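Local coordinates for mRNA nuclease HepT (Shewanella oneidensis MR-1, PDB 6M6U), which cleaves mRNA as the toxin of a type VII toxin-antitoxin system, halting cell growth until its cognate antitoxin MntA neutralises it, mostly by tri-AMPylation, at residues A49-A54 with K92-R97. Numbering follows the deposited sequence.
Sequences ACIDIA and KMVGLR
Val94 meets Ile51 tip to tip: its CG2 methyl lies 4.0 Å from CD1 of Ile51, a small buried apolar touch between helices 84-102 and 33-60. Ile51 suits this place because its CG1 branch, anti to the carbonyl carbon (chi1 -68°) and then extended, carries CD1 out toward helix 84-102, while the short, beta-branched Val94 offers its CG2 methyl to meet it; CA of Ile51 and CA of Val94 are 9.0 Å apart. Phe73 and Ser69 of helix 69-78 also pack on Ile51. In this all-helical HEPN-type RNase fold, helix 84-102 carries the RX(4)HXY motif from Arg97, one turn beyond Val94, as far as His102, and Tyr104 follows just past the helix end; Arg97 and His102 are, by similarity, active-site residues. Arg97 leaves its helix with CG anti to the backbone N (chi1 166°), then bends at chi2 and chi3, so that its guanidinium passes over Val94, whose CG1 sits 3.8 Å above the plane near the rim. The long chain takes NH2 to within 3.2 Å of Ile51 CD1, a close approach at an oblique angle, and on to a salt bridge with Glu48, one residue before segment 49-54. His113 of the antitoxin MntA chain packs against Arg97.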
loop_
_atom_site.group_PDB
_atom_site.type_symbol
_atom_site.label_atom_id
_atom_site.label_comp_id
_atom_site.label_asym_id
_atom_site.label_seq_id
_atom_site.Cartn_x
_atom_site.Cartn_y
_atom_site.Cartn_z
ATOM N N ALA B 49 -17.127 40.081 -16.172
ATOM C CA ALA B 49 -15.998 41.000 -16.269
ATOM C C ALA B 49 -15.804 41.769 -14.966
ATOM O O ALA B 49 -14.665 41.994 -14.536
ATOM C CB ALA B 49 -16.196 41.952 -17.446
ATOM N N CYS B 50 -16.900 42.165 -14.310
ATOM C CA CYS B 50 -16.784 42.829 -13.014
ATOM C C CYS B 50 -16.247 41.883 -11.953
ATOM O O CYS B 50 -15.414 42.274 -11.126
ATOM C CB CYS B 50 -18.138 43.382 -12.576
ATOM S SG CYS B 50 -18.682 44.846 -13.474
ATOM N N ILE B 51 -16.726 40.637 -11.951
ATOM C CA ILE B 51 -16.275 39.660 -10.971
ATOM C C ILE B 51 -14.798 39.340 -11.174
ATOM O O ILE B 51 -14.044 39.191 -10.204
ATOM C CB ILE B 51 -17.157 38.401 -11.047
ATOM C CG1 ILE B 51 -18.570 38.733 -10.559
ATOM C CG2 ILE B 51 -16.553 37.256 -10.233
ATOM C CD1 ILE B 51 -19.599 37.696 -10.923
ATOM N N ASP B 52 -14.355 39.248 -12.431
ATOM C CA ASP B 52 -12.949 38.961 -12.693
ATOM C C ASP B 52 -12.054 40.077 -12.171
ATOM O O ASP B 52 -10.968 39.814 -11.643
ATOM C CB ASP B 52 -12.715 38.746 -14.188
ATOM C CG ASP B 52 -13.316 37.445 -14.697
ATOM O OD1 ASP B 52 -13.753 36.614 -13.869
ATOM O OD2 ASP B 52 -13.343 37.254 -15.934
ATOM N N ILE B 53 -12.491 41.331 -12.314
ATOM C CA ILE B 53 -11.757 42.452 -11.732
ATOM C C ILE B 53 -11.671 42.296 -10.220
ATOM O O ILE B 53 -10.600 42.445 -9.618
ATOM C CB ILE B 53 -12.424 43.786 -12.116
ATOM C CG1 ILE B 53 -12.218 44.086 -13.601
ATOM C CG2 ILE B 53 -11.911 44.921 -11.239
ATOM C CD1 ILE B 53 -13.216 45.077 -14.152
ATOM N N ALA B 54 -12.806 41.998 -9.587
ATOM C CA ALA B 54 -12.840 41.846 -8.138
ATOM C C ALA B 54 -11.921 40.719 -7.682
ATOM O O ALA B 54 -11.083 40.910 -6.792
ATOM C CB ALA B 54 -14.275 41.593 -7.680
ATOM N N LYS B 92 -26.592 42.397 -6.306
ATOM C CA LYS B 92 -27.932 42.040 -6.773
ATOM C C LYS B 92 -27.996 41.952 -8.296
ATOM O O LYS B 92 -28.876 41.262 -8.835
ATOM C CB LYS B 92 -28.989 43.012 -6.220
ATOM C CG LYS B 92 -28.668 44.492 -6.268
ATOM C CD LYS B 92 -29.645 45.277 -5.390
ATOM C CE LYS B 92 -31.079 44.791 -5.555
ATOM N NZ LYS B 92 -31.693 45.311 -6.811
ATOM N N MET B 93 -27.076 42.620 -9.001
ATOM C CA MET B 93 -26.888 42.332 -10.420
ATOM C C MET B 93 -26.575 40.856 -10.646
ATOM O O MET B 93 -27.201 40.196 -11.487
ATOM C CB MET B 93 -25.769 43.191 -10.989
ATOM C CG MET B 93 -26.123 44.638 -11.194
ATOM S SD MET B 93 -26.908 44.865 -12.796
ATOM C CE MET B 93 -26.322 46.504 -13.205
ATOM N N VAL B 94 -25.588 40.328 -9.911
ATOM C CA VAL B 94 -25.238 38.913 -10.011
ATOM C C VAL B 94 -26.456 38.043 -9.744
ATOM O O VAL B 94 -26.714 37.069 -10.463
ATOM C CB VAL B 94 -24.086 38.577 -9.044
ATOM C CG1 VAL B 94 -23.728 37.103 -9.140
ATOM C CG2 VAL B 94 -22.870 39.447 -9.332
ATOM N N GLY B 95 -27.225 38.379 -8.705
ATOM C CA GLY B 95 -28.418 37.606 -8.405
ATOM C C GLY B 95 -29.421 37.624 -9.540
ATOM O O GLY B 95 -30.050 36.606 -9.842
ATOM N N LEU B 96 -29.581 38.781 -10.187
ATOM C CA LEU B 96 -30.463 38.860 -11.347
ATOM C C LEU B 96 -29.919 38.033 -12.503
ATOM O O LEU B 96 -30.687 37.376 -13.217
ATOM C CB LEU B 96 -30.645 40.314 -11.774
ATOM C CG LEU B 96 -31.566 40.511 -12.980
ATOM C CD1 LEU B 96 -32.959 39.969 -12.682
ATOM C CD2 LEU B 96 -31.628 41.983 -13.378
ATOM N N ARG B 97 -28.597 38.057 -12.701
ATOM C CA ARG B 97 -27.988 37.219 -13.728
ATOM C C ARG B 97 -28.326 35.752 -13.501
ATOM O O ARG B 97 -28.736 35.050 -14.432
ATOM C CB ARG B 97 -26.472 37.425 -13.757
ATOM C CG ARG B 97 -25.721 36.362 -14.560
ATOM C CD ARG B 97 -24.996 35.382 -13.646
ATOM N NE ARG B 97 -23.601 35.762 -13.452
ATOM C CZ ARG B 97 -22.805 35.239 -12.526
ATOM N NH1 ARG B 97 -23.261 34.316 -11.690
ATOM N NH2 ARG B 97 -21.545 35.645 -12.431
#